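Local coordinates for protein CarG (Serratia, PDB 4O7J) that is involved in intrinsic resistance to carbapenem antibiotics and is a structural homologue of lysozyme inhibitors, at residues 92-97 against 141-146; 107-112 against 145-150. All blocks are in the same frame, centred on the assembly; numbering follows the deposited sequence.

Interactions 1 and 2 lay one continuous run of chain, residues 141-150, across two neighbouring strands of the four-stranded antiparallel sheet. In interaction 1 its first half meets strand 88-96; in interaction 2 its second half meets strand 107-116, and E145 and A146 belong to both. The two centres are about 6 Å apart. Y147, which packs in interaction 2, also joins them: its OH lies 2.8 Å from V92 O, a probable hydrogen bond. The strands themselves are paired through T93 N and T110 O, 2.8 Å apart. The sodium ion is bound by D14, N16, D18, L20 and D22, none of which belongs to either contact.

Interaction 1 of 2, residues 92-97 against 141-146; sequences VTARKT and QSADEA
A94 and A143 meet where the start of a 3-10 segment, 143-149, packs on one side of strand 88-96 in the four-stranded antiparallel sheet. Each methyl reaches the other residue's carbonyl: A94 CB lies 3.4 Å from A143 O, and A143 CB lies 3.5 Å from A94 O. With the methyls themselves 3.9 Å apart (CB to CB), small side chains let the backbones come close, the two CA atoms being separated by 5.4 Å.

One strand position beyond R95, whose side chain starts away from this turn, K96 supplies the polar half of the contact. Its CG touches A143 CB; a bent chi3 (67°) then turns CE aside, and the extended last torsion carries NZ on to the backbone carbonyl of Q141, just before the turn. The NZ to Q141 O hydrogen bond is 3.0 Å long, with the donor about 40° out of the carbonyl plane and a C=O...N angle of 126°. NZ also donates to D103 O and L101 O, so three backbone carbonyls grip this buried ammonium. The Q141 amide reaches the same connecting loop, NE2 bonding to F102 O, which ties both K96 and Q141 to the link between strands 88-96 and 107-116.

Behind the contact, the turn is held by its own bonds. A143 O, the oxygen against A94 CB, accepts A146 N, and S142 O accepts E145 N at 3.0 Å. The E145 side chain folds back over the start of the turn: its OE1 accepts S142 N at 2.9 Å, met nearly end-on to the C-O bond.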
loop_
_atom_site.group_PDB
_atom_site.type_symbol
_atom_site.label_atom_id
_atom_site.label_comp_id
_atom_site.label_asym_id
_atom_site.label_seq_id
_atom_site.Cartn_x
_atom_site.Cartn_y
_atom_site.Cartn_z
ATOM N N VAL A 92 7.759 -12.284 9.425
ATOM C CA VAL A 92 9.101 -12.801 9.280
ATOM C C VAL A 92 9.612 -12.582 7.877
ATOM O O VAL A 92 9.037 -13.081 6.895
ATOM C CB VAL A 92 9.185 -14.265 9.643
ATOM C CG1 VAL A 92 10.672 -14.699 9.629
ATOM C CG2 VAL A 92 8.585 -14.473 11.037
ATOM N N THR A 93 10.664 -11.772 7.787
ATOM C CA THR A 93 11.299 -11.460 6.513
ATOM C C THR A 93 12.463 -12.415 6.348
ATOM O O THR A 93 13.356 -12.452 7.209
ATOM C CB THR A 93 11.752 -9.983 6.392
ATOM O OG1 THR A 93 10.606 -9.132 6.489
ATOM C CG2 THR A 93 12.437 -9.704 5.043
ATOM N N ALA A 94 12.465 -13.180 5.252
ATOM C CA ALA A 94 13.646 -13.985 4.894
ATOM C C ALA A 94 14.425 -13.239 3.822
ATOM O O ALA A 94 13.848 -12.844 2.750
ATOM C CB ALA A 94 13.199 -15.291 4.367
ATOM N N ARG A 95 15.737 -13.074 3.993
ATOM C CA ARG A 95 16.518 -12.362 3.006
ATOM C C ARG A 95 17.841 -13.113 2.785
ATOM O O ARG A 95 18.496 -13.448 3.752
ATOM C CB ARG A 95 16.819 -10.919 3.504
ATOM C CG ARG A 95 17.603 -10.070 2.500
ATOM C CD ARG A 95 17.675 -8.585 2.828
ATOM N NE ARG A 95 18.510 -8.405 4.006
ATOM C CZ ARG A 95 19.855 -8.376 4.019
ATOM N NH1 ARG A 95 20.587 -8.451 2.912
ATOM N NH2 ARG A 95 20.474 -8.255 5.180
ATOM N N LYS A 96 18.223 -13.306 1.525
ATOM C CA LYS A 96 19.603 -13.740 1.138
ATOM C C LYS A 96 20.566 -12.644 1.434
ATOM O O LYS A 96 20.393 -11.489 0.973
ATOM C CB LYS A 96 19.646 -14.168 -0.306
ATOM C CG LYS A 96 18.720 -15.340 -0.603
ATOM C CD LYS A 96 18.924 -15.979 -1.945
ATOM C CE LYS A 96 20.272 -16.675 -2.022
ATOM N NZ LYS A 96 20.480 -17.233 -3.326
ATOM N N THR A 97 21.585 -12.927 2.246
ATOM C CA THR A 97 22.466 -11.861 2.754
ATOM C C THR A 97 23.794 -11.653 1.995
ATOM O O THR A 97 24.431 -10.640 2.163
ATOM C CB THR A 97 22.765 -12.055 4.254
ATOM O OG1 THR A 97 23.397 -13.296 4.430
ATOM C CG2 THR A 97 21.446 -12.045 5.086
ATOM N N GLN A 141 18.973 -21.737 -1.918
ATOM C CA GLN A 141 18.850 -21.055 -3.174
ATOM C C GLN A 141 17.784 -19.906 -3.096
ATOM O O GLN A 141 18.027 -18.859 -3.663
ATOM C CB GLN A 141 18.447 -22.010 -4.268
ATOM C CG GLN A 141 18.294 -21.388 -5.650
ATOM C CD GLN A 141 19.577 -20.831 -6.168
ATOM O OE1 GLN A 141 20.510 -21.599 -6.354
ATOM N NE2 GLN A 141 19.656 -19.477 -6.426
ATOM N N SER A 142 16.652 -20.169 -2.467
ATOM C CA SER A 142 15.550 -19.215 -2.432
ATOM C C SER A 142 15.244 -18.891 -0.995
ATOM O O SER A 142 15.299 -19.771 -0.095
ATOM C CB SER A 142 14.311 -19.829 -3.154
ATOM O OG SER A 142 13.295 -18.848 -3.321
ATOM N N ALA A 143 15.041 -17.604 -0.701
ATOM C CA ALA A 143 14.906 -17.146 0.697
ATOM C C ALA A 143 13.745 -17.796 1.426
ATOM O O ALA A 143 13.868 -18.116 2.606
ATOM C CB ALA A 143 14.761 -15.611 0.756
ATOM N N ASP A 144 12.660 -18.079 0.709
ATOM C CA ASP A 144 11.474 -18.691 1.293
ATOM C C ASP A 144 11.754 -20.137 1.798
ATOM O O ASP A 144 11.024 -20.622 2.672
ATOM C CB ASP A 144 10.325 -18.737 0.295
ATOM C CG ASP A 144 10.731 -19.381 -0.987
ATOM O OD1 ASP A 144 11.657 -18.829 -1.611
ATOM O OD2 ASP A 144 10.190 -20.437 -1.333
ATOM N N GLU A 145 12.810 -20.755 1.297
ATOM C CA GLU A 145 13.144 -22.072 1.808
ATOM C C GLU A 145 13.513 -22.072 3.314
ATOM O O GLU A 145 13.330 -23.059 3.965
ATOM C CB GLU A 145 14.210 -22.724 0.972
ATOM C CG GLU A 145 13.849 -23.118 -0.447
ATOM C CD GLU A 145 15.119 -23.640 -1.105
ATOM O OE1 GLU A 145 15.779 -22.870 -1.772
ATOM O OE2 GLU A 145 15.518 -24.781 -0.764
ATOM N N ALA A 146 14.051 -20.968 3.813
ATOM C CA ALA A 146 14.479 -20.854 5.186
ATOM C C ALA A 146 13.293 -20.849 6.163
ATOM O O ALA A 146 13.464 -21.022 7.337
ATOM C CB ALA A 146 15.327 -19.615 5.399
#

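Interaction 2 of 2, residues 107-112 against 145-150; sequences VSLTIY and EAYQEV
The ring of Y147 meets L109 obliquely, the methyl CD2 coming nearest to ring atom CE1 at 4.1 Å, with CD1 of the ring at 4.2 Å. The polar end of this tyrosine is engaged by strand 88-96, where its OH bonds to V92 O and, weakly, to A94 N, consistent with these bonds setting where the ring lies beside L109.

Leucine is the centre of the contact. L109 CG stands anti to the carbonyl carbon (chi1 -65°). Beyond it, the isopropyl fork divides its partners. While CD2 touches Y147 and, at 4.2 Å, A146 CB, the other branch, CD1, reaches A146 O at 3.9 Å and V150 CG1 at 4.1 Å. The L109 and V150 side chains cross at about a right angle. The backbone oxygen that borders CD1 is not left without a donor, since A146 O accepts E149 N at 3.0 Å within the turn.

Two residues earlier on the strand, V107 meets the same A146 methyl. Its CG1, anti to the backbone N (chi1 174°), comes within 3.7 Å of A146 CB. The touching residues are all buried, and their side-chain contacts are apolar.

Strand 107-116 runs between 88-96 and 126-135, with L109 packed against A94 of the former and bonded through its backbone to V134 of the latter. Across it lie the 3-10 segment and V150 just after it, which extend over the sheet as far as strand 78-85, where Y147 touches D79 and R81 and V150 touches F83, before the chain enters helix 152-155.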
loop_
_atom_site.group_PDB
_atom_site.type_symbol
_atom_site.label_atom_id
_atom_site.label_comp_id
_atom_site.label_asym_id
_atom_site.label_seq_id
_atom_site.Cartn_x
_atom_site.Cartn_y
_atom_site.Cartn_z
ATOM N N VAL A 107 20.881 -17.064 4.601
ATOM C CA VAL A 107 19.608 -16.403 4.616
ATOM C C VAL A 107 19.424 -15.942 6.046
ATOM O O VAL A 107 19.643 -16.754 6.980
ATOM C CB VAL A 107 18.402 -17.324 4.195
ATOM C CG1 VAL A 107 17.095 -16.562 4.382
ATOM C CG2 VAL A 107 18.525 -17.862 2.796
ATOM N N SER A 108 19.020 -14.683 6.255
ATOM C CA SER A 108 18.608 -14.173 7.543
ATOM C C SER A 108 17.110 -14.159 7.699
ATOM O O SER A 108 16.383 -13.960 6.706
ATOM C CB SER A 108 19.103 -12.748 7.822
ATOM O OG SER A 108 18.638 -11.819 6.921
ATOM N N LEU A 109 16.666 -14.301 8.958
ATOM C CA LEU A 109 15.241 -14.229 9.289
ATOM C C LEU A 109 15.032 -13.189 10.295
ATOM O O LEU A 109 15.607 -13.294 11.383
ATOM C CB LEU A 109 14.728 -15.570 9.781
ATOM C CG LEU A 109 14.707 -16.758 8.819
ATOM C CD1 LEU A 109 14.687 -18.060 9.605
ATOM C CD2 LEU A 109 13.564 -16.691 7.792
ATOM N N THR A 110 14.316 -12.114 9.886
ATOM C CA THR A 110 14.041 -10.956 10.747
ATOM C C THR A 110 12.602 -11.124 11.194
ATOM O O THR A 110 11.689 -11.272 10.374
ATOM C CB THR A 110 14.236 -9.622 10.064
ATOM O OG1 THR A 110 15.521 -9.634 9.496
ATOM C CG2 THR A 110 14.069 -8.470 11.033
ATOM N N ILE A 111 12.429 -11.212 12.503
ATOM C CA ILE A 111 11.157 -11.420 13.163
ATOM C C ILE A 111 10.661 -10.096 13.662
ATOM O O ILE A 111 11.334 -9.404 14.496
ATOM C CB ILE A 111 11.341 -12.351 14.403
ATOM C CG1 ILE A 111 12.164 -13.609 14.098
ATOM C CG2 ILE A 111 10.004 -12.632 15.064
ATOM C CD1 ILE A 111 11.531 -14.530 13.126
ATOM N N TYR A 112 9.454 -9.734 13.227
ATOM C CA TYR A 112 8.822 -8.502 13.692
ATOM C C TYR A 112 7.600 -8.829 14.515
ATOM O O TYR A 112 6.853 -9.762 14.199
ATOM C CB TYR A 112 8.340 -7.655 12.538
ATOM C CG TYR A 112 9.395 -7.113 11.630
ATOM C CD1 TYR A 112 10.066 -5.914 11.953
ATOM C CD2 TYR A 112 9.809 -7.810 10.531
ATOM C CE1 TYR A 112 11.073 -5.433 11.126
ATOM C CE2 TYR A 112 10.806 -7.350 9.705
ATOM C CZ TYR A 112 11.438 -6.157 10.011
ATOM O OH TYR A 112 12.398 -5.699 9.200
ATOM N N GLU A 145 12.810 -20.755 1.297
ATOM C CA GLU A 145 13.144 -22.072 1.808
ATOM C C GLU A 145 13.513 -22.072 3.314
ATOM O O GLU A 145 13.330 -23.059 3.965
ATOM C CB GLU A 145 14.210 -22.724 0.972
ATOM C CG GLU A 145 13.849 -23.118 -0.447
ATOM C CD GLU A 145 15.119 -23.640 -1.105
ATOM O OE1 GLU A 145 15.779 -22.870 -1.772
ATOM O OE2 GLU A 145 15.518 -24.781 -0.764
ATOM N N ALA A 146 14.051 -20.968 3.813
ATOM C CA ALA A 146 14.479 -20.854 5.186
ATOM C C ALA A 146 13.293 -20.849 6.163
ATOM O O ALA A 146 13.464 -21.022 7.337
ATOM C CB ALA A 146 15.327 -19.615 5.399
ATOM N N TYR A 147 12.077 -20.655 5.672
ATOM C CA TYR A 147 10.889 -20.617 6.595
ATOM C C TYR A 147 10.672 -22.026 7.183
ATOM O O TYR A 147 10.005 -22.184 8.198
ATOM C CB TYR A 147 9.599 -20.181 5.886
ATOM C CG TYR A 147 9.564 -18.720 5.556
ATOM C CD1 TYR A 147 9.728 -17.777 6.543
ATOM C CD2 TYR A 147 9.357 -18.276 4.293
ATOM C CE1 TYR A 147 9.785 -16.454 6.272
ATOM C CE2 TYR A 147 9.368 -16.948 4.017
ATOM C CZ TYR A 147 9.576 -16.024 5.022
ATOM O OH TYR A 147 9.514 -14.691 4.711
ATOM N N GLN A 148 11.264 -23.023 6.568
ATOM C CA GLN A 148 11.215 -24.401 7.141
ATOM C C GLN A 148 11.876 -24.445 8.525
ATOM O O GLN A 148 11.593 -25.357 9.311
ATOM C CB GLN A 148 11.911 -25.354 6.170
ATOM C CG GLN A 148 11.275 -25.300 4.750
ATOM C CD GLN A 148 12.100 -25.772 3.526
ATOM O OE1 GLN A 148 13.330 -25.803 3.529
ATOM N NE2 GLN A 148 11.372 -26.107 2.443
ATOM N N GLU A 149 12.777 -23.507 8.848
ATOM C CA GLU A 149 13.422 -23.489 10.151
ATOM C C GLU A 149 12.633 -22.675 11.208
ATOM O O GLU A 149 13.049 -22.602 12.355
ATOM C CB GLU A 149 14.846 -22.900 10.065
ATOM C CG GLU A 149 15.704 -23.594 9.011
ATOM C CD GLU A 149 17.202 -23.184 9.029
ATOM O OE1 GLU A 149 17.655 -22.601 10.008
ATOM O OE2 GLU A 149 17.892 -23.423 7.986
ATOM N N VAL A 150 11.557 -22.020 10.825
ATOM C CA VAL A 150 10.916 -21.158 11.799
ATOM C C VAL A 150 10.174 -22.015 12.835
ATOM O O VAL A 150 9.530 -22.993 12.504
ATOM C CB VAL A 150 10.016 -20.089 11.217
ATOM C CG1 VAL A 150 10.813 -19.100 10.430
ATOM C CG2 VAL A 150 8.920 -20.696 10.415
#